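Local atomic coordinates of putative glucoamylase (Bacteroides fragilis NCTC 9343, PDB entry 3EU8), a protein that is of unproven function but, as a putative glucoamylase, probably hydrolyses glycosidic bonds in glucose-containing carbohydrates. Residues V346-P349 with D350-L353; P238-E242 with G243-H247; A375-E378 with T379-W382. All blocks are in the same frame, centred on the assembly; numbering follows the deposited sequence.

How the interactions relate
All three contacts are local, each made within its own continuous run of chain, yet they sit in different settings. Interaction 1, the start of helix 349-361, is partly buried and the most inward, its centre about 18 Å from that of the chain. Interactions 2 and 3 are each centred about 24 Å away; interaction 2 is a surface contact, interaction 3 partly buried. Interactions 1 and 2 lean on the same helix, 281-298, from T348 and V241 among others, although their nearest atoms stay about 9 Å apart; interaction 3 rests on loops instead. Backbone bonds run through all three. Interaction 1 adds buried hydroxyls, interaction 2 a salt bridge on its outer face, and interaction 3 a serine hydroxyl and an indole.

Interaction 1: V346-P349 with D350-L353; sequences VYTP and DQSL. With EDO (1,2-ethanediol), chain B; EDO (1,2-ethanediol), chain N.
T348 and S352 meet at the first turn of helix 349-361, with T348 in the N-cap position and P349 opening the helix. The T348 side chain makes no capping bond. Its hydroxyl turns back up the chain to the carbonyl oxygen of S344.

The backbone bonds come first. S352 N reaches T348 O at 2.9 Å. One residue on, L353 N meets P349 O at 2.8 Å. P349 suits this place, since its ring nitrogen has no hydrogen to offer and the first turn asks for none.

Among the hydroxyls, S352 OG keeps beside its own backbone N (chi1 -54°), which brings it 2.9 Å from T348 O. Its stronger partner is the carbonyl of A341, and since it has one proton the bond to T348 O is not settled.

The apolar parts face neighbouring elements. T348 packs on T289 and L290 of helix 281-298, L353 on D18 and M22 of helix 18-34, and V346 on M398 of helix 389-404. V346 CG2 also lies over the centre of the Y347 ring, 3.6 Å above its plane.

Two ethanediol molecules, probably from the crystallisation liquor, share one acceptor: their O1 atoms lie 2.9 Å (chain N) and 3.0 Å (chain B) from V346 O.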
# COMPACT_ATOMS: atom_id res chain seq x y z
N VAL A 346 5.89 -10.36 -6.20
CA VAL A 346 5.27 -10.41 -7.52
C VAL A 346 6.27 -10.10 -8.67
O VAL A 346 6.15 -10.61 -9.76
CB VAL A 346 4.04 -9.43 -7.60
CG1 VAL A 346 2.91 -9.86 -6.69
CG2 VAL A 346 4.44 -7.96 -7.29
N TYR A 347 7.24 -9.24 -8.41
CA TYR A 347 8.21 -8.80 -9.39
C TYR A 347 9.46 -9.67 -9.41
O TYR A 347 9.97 -9.97 -10.46
CB TYR A 347 8.63 -7.36 -9.07
CG TYR A 347 7.50 -6.38 -9.07
CD1 TYR A 347 6.68 -6.20 -10.20
CD2 TYR A 347 7.20 -5.64 -7.92
CE1 TYR A 347 5.60 -5.27 -10.18
CE2 TYR A 347 6.15 -4.73 -7.89
CZ TYR A 347 5.36 -4.53 -9.01
OH TYR A 347 4.30 -3.60 -8.92
N THR A 348 9.97 -10.03 -8.23
CA THR A 348 11.21 -10.77 -8.07
C THR A 348 10.98 -11.95 -7.12
O THR A 348 11.54 -11.97 -6.03
CB THR A 348 12.27 -9.84 -7.46
OG1 THR A 348 11.73 -9.18 -6.30
CG2 THR A 348 12.70 -8.79 -8.43
N PRO A 349 10.15 -12.94 -7.51
CA PRO A 349 9.76 -14.03 -6.57
C PRO A 349 10.90 -14.81 -5.90
O PRO A 349 10.90 -14.95 -4.67
CB PRO A 349 8.91 -14.98 -7.41
CG PRO A 349 8.64 -14.29 -8.71
CD PRO A 349 9.53 -13.09 -8.84
N ASP A 350 11.84 -15.31 -6.69
CA ASP A 350 13.00 -16.04 -6.14
C ASP A 350 13.73 -15.24 -5.09
O ASP A 350 13.99 -15.71 -3.98
CB ASP A 350 14.03 -16.38 -7.21
CG ASP A 350 13.53 -17.37 -8.26
OD1 ASP A 350 12.41 -17.90 -8.14
OD2 ASP A 350 14.32 -17.60 -9.20
N GLN A 351 14.04 -13.99 -5.44
CA GLN A 351 14.80 -13.10 -4.57
C GLN A 351 14.04 -12.67 -3.31
O GLN A 351 14.62 -12.57 -2.23
CB GLN A 351 15.26 -11.87 -5.36
CG GLN A 351 16.20 -12.19 -6.49
CD GLN A 351 15.50 -12.57 -7.78
OE1 GLN A 351 14.29 -12.51 -7.92
NE2 GLN A 351 16.30 -12.95 -8.75
N SER A 352 12.75 -12.40 -3.45
CA SER A 352 11.93 -12.05 -2.31
C SER A 352 11.72 -13.25 -1.39
O SER A 352 11.66 -13.09 -0.17
CB SER A 352 10.57 -11.48 -2.78
OG SER A 352 10.77 -10.39 -3.69
N LEU A 353 11.57 -14.43 -1.97
CA LEU A 353 11.47 -15.67 -1.18
C LEU A 353 12.79 -15.97 -0.41
O LEU A 353 12.73 -16.31 0.74
CB LEU A 353 10.99 -16.86 -2.03
CG LEU A 353 9.47 -16.87 -2.29
CD1 LEU A 353 9.06 -17.88 -3.42
CD2 LEU A 353 8.75 -17.18 -0.98
C1 EDO B . 7.46 -13.10 -12.62
O1 EDO B . 6.89 -13.10 -11.29
C2 EDO B . 8.98 -13.15 -12.55
O2 EDO B . 9.52 -12.37 -13.61
C1 EDO N . 2.75 -12.90 -10.25
O1 EDO N . 4.15 -12.68 -10.09
C2 EDO N . 2.49 -13.10 -11.73
O2 EDO N . 3.39 -12.27 -12.46

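Interaction 2: P238-E242 with G243-H247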
# COMPACT_ATOMS: atom_id res chain seq x y z
N PRO A 238 14.47 8.17 -19.12
CA PRO A 238 15.25 6.95 -18.96
C PRO A 238 16.69 7.18 -18.42
O PRO A 238 17.41 8.05 -18.89
CB PRO A 238 15.20 6.33 -20.36
CG PRO A 238 14.09 7.10 -21.10
CD PRO A 238 14.09 8.43 -20.52
N HIS A 239 17.09 6.41 -17.42
CA HIS A 239 18.39 6.60 -16.76
C HIS A 239 18.76 5.29 -16.02
O HIS A 239 17.90 4.41 -15.84
CB HIS A 239 18.33 7.83 -15.82
CG HIS A 239 17.38 7.68 -14.65
ND1 HIS A 239 16.01 7.67 -14.79
CD2 HIS A 239 17.63 7.52 -13.33
CE1 HIS A 239 15.45 7.52 -13.60
NE2 HIS A 239 16.41 7.43 -12.70
N LYS A 240 20.03 5.15 -15.63
CA LYS A 240 20.44 3.97 -14.85
C LYS A 240 20.77 4.32 -13.40
O LYS A 240 21.32 5.36 -13.11
CB LYS A 240 21.60 3.20 -15.48
CG LYS A 240 21.27 2.63 -16.85
CD LYS A 240 22.46 1.92 -17.47
CE LYS A 240 22.00 0.79 -18.36
NZ LYS A 240 21.24 1.29 -19.54
N VAL A 241 20.36 3.43 -12.50
CA VAL A 241 20.72 3.48 -11.10
C VAL A 241 21.19 2.07 -10.76
O VAL A 241 20.51 1.09 -11.15
CB VAL A 241 19.57 3.88 -10.22
CG1 VAL A 241 20.05 4.03 -8.76
CG2 VAL A 241 18.95 5.17 -10.75
N GLU A 242 22.36 1.98 -10.08
CA GLU A 242 23.02 0.70 -9.76
C GLU A 242 23.14 -0.16 -11.01
O GLU A 242 23.03 -1.37 -10.95
CB GLU A 242 22.29 -0.08 -8.67
CG GLU A 242 22.17 0.64 -7.35
CD GLU A 242 23.49 0.83 -6.61
OE1 GLU A 242 24.49 0.08 -6.82
OE2 GLU A 242 23.51 1.76 -5.78
N GLY A 243 23.38 0.49 -12.16
CA GLY A 243 23.54 -0.22 -13.44
C GLY A 243 22.24 -0.76 -14.06
O GLY A 243 22.29 -1.49 -15.05
N ILE A 244 21.10 -0.38 -13.50
CA ILE A 244 19.80 -0.93 -13.90
C ILE A 244 18.95 0.21 -14.50
O ILE A 244 18.90 1.32 -13.97
CB ILE A 244 19.16 -1.66 -12.74
CG1 ILE A 244 20.04 -2.83 -12.33
CG2 ILE A 244 17.72 -2.19 -13.08
CD1 ILE A 244 19.72 -3.38 -10.94
N GLU A 245 18.35 -0.04 -15.65
CA GLU A 245 17.52 0.94 -16.34
C GLU A 245 16.21 1.20 -15.59
O GLU A 245 15.48 0.26 -15.22
CB GLU A 245 17.20 0.42 -17.75
CG GLU A 245 16.50 1.40 -18.73
CD GLU A 245 17.32 2.62 -19.15
OE1 GLU A 245 18.59 2.60 -19.22
OE2 GLU A 245 16.66 3.64 -19.42
N LEU A 246 15.92 2.49 -15.37
CA LEU A 246 14.60 2.96 -14.99
C LEU A 246 14.13 3.90 -16.10
O LEU A 246 14.88 4.75 -16.57
CB LEU A 246 14.60 3.68 -13.61
CG LEU A 246 14.92 2.79 -12.39
CD1 LEU A 246 15.06 3.58 -11.05
CD2 LEU A 246 13.90 1.62 -12.27
N HIS A 247 12.87 3.73 -16.50
CA HIS A 247 12.24 4.51 -17.58
C HIS A 247 11.69 5.84 -17.07
O HIS A 247 11.68 6.81 -17.80
CB HIS A 247 11.10 3.72 -18.20
CG HIS A 247 10.56 4.29 -19.48
ND1 HIS A 247 11.30 4.38 -20.64
CD2 HIS A 247 9.32 4.74 -19.80
CE1 HIS A 247 10.55 4.89 -21.61
NE2 HIS A 247 9.34 5.11 -21.12
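K240 and E245 face each other across a non-hydrogen-bonded pair and close a salt bridge, NZ to OE1 at 3.0 Å. The lysine leaves its CB extended (chi2 178°) and bends only at its last two torsions, which turns the ammonium onto the end of one C-O bond of the carboxylate. E245 comes to meet it by folding at chi2 (66°); its other oxygen, OE2, comes within 3.2 Å of P238 CB.

H239, V241, I244 and L246 point to the other face. The H239 side chain slants across L246, its CE1 3.9 Å from L246 CB. What fixes the imidazole is polar: ND1 bonds to the carbonyl of S237 and NE2 to that of E254, so both ring nitrogens are held. V241 CG2 touches L246 CD1 diagonally at 4.2 Å, and this face packs against V291 and N287 of helix 281-298 and the loop at A255. Farther from the turn, the P238 and H247 side chains lie side by side, pointing the same way. E242, at the turn, bends at chi2 and forms a salt bridge with R298.

Paired backbone bonds join H239 with L246 and V241 with I244; L246 N to H239 O measures 2.8 Å. E242 and G243 both have positive phi, and the whole is a two-stranded antiparallel beta hairpin closed by a tight type I' turn.

Interaction 3: A375-E378 with T379-W382. With EDO (1,2-ethanediol), chain X.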
# COMPACT_ATOMS: atom_id res chain seq x y z
N ALA A 375 10.81 -3.11 11.02
CA ALA A 375 12.15 -2.79 10.55
C ALA A 375 13.13 -3.29 11.58
O ALA A 375 12.78 -3.52 12.72
CB ALA A 375 12.34 -1.29 10.36
N PHE A 376 14.37 -3.46 11.16
CA PHE A 376 15.46 -3.79 12.08
C PHE A 376 16.81 -3.28 11.57
O PHE A 376 17.01 -3.13 10.35
CB PHE A 376 15.52 -5.31 12.34
CG PHE A 376 15.88 -6.15 11.10
CD1 PHE A 376 14.91 -6.57 10.21
CD2 PHE A 376 17.21 -6.49 10.83
CE1 PHE A 376 15.24 -7.32 9.08
CE2 PHE A 376 17.53 -7.26 9.72
CZ PHE A 376 16.54 -7.65 8.85
N SER A 377 17.74 -3.05 12.50
CA SER A 377 19.15 -2.81 12.17
C SER A 377 20.08 -3.77 12.91
O SER A 377 20.28 -3.66 14.12
CB SER A 377 19.56 -1.38 12.47
OG SER A 377 20.95 -1.19 12.23
N GLU A 378 20.66 -4.69 12.18
CA GLU A 378 21.63 -5.59 12.77
C GLU A 378 22.82 -4.81 13.31
O GLU A 378 23.35 -5.15 14.35
CB GLU A 378 22.14 -6.63 11.77
CG GLU A 378 21.07 -7.57 11.34
CD GLU A 378 21.61 -8.67 10.47
OE1 GLU A 378 22.72 -9.19 10.82
OE2 GLU A 378 20.92 -8.98 9.47
N THR A 379 23.22 -3.76 12.58
CA THR A 379 24.36 -2.95 12.98
C THR A 379 24.09 -2.28 14.31
O THR A 379 24.95 -2.22 15.15
CB THR A 379 24.67 -1.83 11.97
OG1 THR A 379 25.16 -2.38 10.75
CG2 THR A 379 25.70 -0.91 12.56
N ALA A 380 22.90 -1.73 14.48
CA ALA A 380 22.56 -1.02 15.70
C ALA A 380 22.01 -1.95 16.81
O ALA A 380 21.65 -1.47 17.89
CB ALA A 380 21.58 0.09 15.38
N ASP A 381 21.93 -3.26 16.55
CA ASP A 381 21.27 -4.20 17.45
C ASP A 381 19.85 -3.71 17.80
O ASP A 381 19.43 -3.70 18.97
CB ASP A 381 22.13 -4.36 18.73
CG ASP A 381 21.74 -5.57 19.57
OD1 ASP A 381 20.95 -6.42 19.09
OD2 ASP A 381 22.22 -5.66 20.73
N TRP A 382 19.13 -3.28 16.76
CA TRP A 382 17.83 -2.61 16.91
C TRP A 382 16.73 -3.47 16.32
O TRP A 382 16.67 -3.64 15.12
CB TRP A 382 17.88 -1.23 16.23
CG TRP A 382 16.63 -0.41 16.34
CD1 TRP A 382 16.18 0.22 17.46
CD2 TRP A 382 15.68 -0.11 15.31
NE1 TRP A 382 14.99 0.85 17.20
CE2 TRP A 382 14.67 0.67 15.88
CE3 TRP A 382 15.58 -0.45 13.96
CZ2 TRP A 382 13.57 1.14 15.15
CZ3 TRP A 382 14.50 0.01 13.23
CH2 TRP A 382 13.51 0.79 13.84
C1 EDO X . 18.52 0.49 20.71
O1 EDO X . 18.77 -0.89 20.42
C2 EDO X . 19.17 1.38 19.65
O2 EDO X . 20.43 0.84 19.23
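With chi1 at 176°, S377 swings OG away from its own backbone N and in beneath the following turn, where it receives A380 N at 3.0 Å. W382 has a similar first torsion (chi1 -178°), which lays its indole back along the incoming chain. There CZ3 touches A375 CB at 3.8 Å, and CE3 sits 3.7 Å from S377 N, which approaches the ring at its edge, near its plane.

Between these two residues the chain folds over. S377 and W382 form a single antiparallel hydrogen-bonded bridge: S377 N meets W382 O at 2.9 Å, and W382 N returns to S377 O at 2.9 Å. D381 and W382 both stand opposite S377, which makes this a G1 beta bulge, and D381 takes the left-handed backbone conformation (phi 52°) that is usual at this position of such a bulge. Just before it, T379 and A380 have the angles of a type I turn, closed by a weak bond from D381 N to E378 O at 3.2 Å. F376 adds a CA-H contact to W382 O.

Around the turn, S377 OG also bonds to the carbonyl of G334, T379 OG1 to the backbone N of K304, and F376 pairs through its backbone with I336. On the outer side an ethanediol, probably from the crystallisation liquor, gives its O2 proton to A380 O at 2.9 Å.

The buried S377 hydroxyl thus works both ways, accepting from A380 and donating to G334, so it links the turn to the loop at G334, as T379 does to K304, while backbone bonds hold its shape.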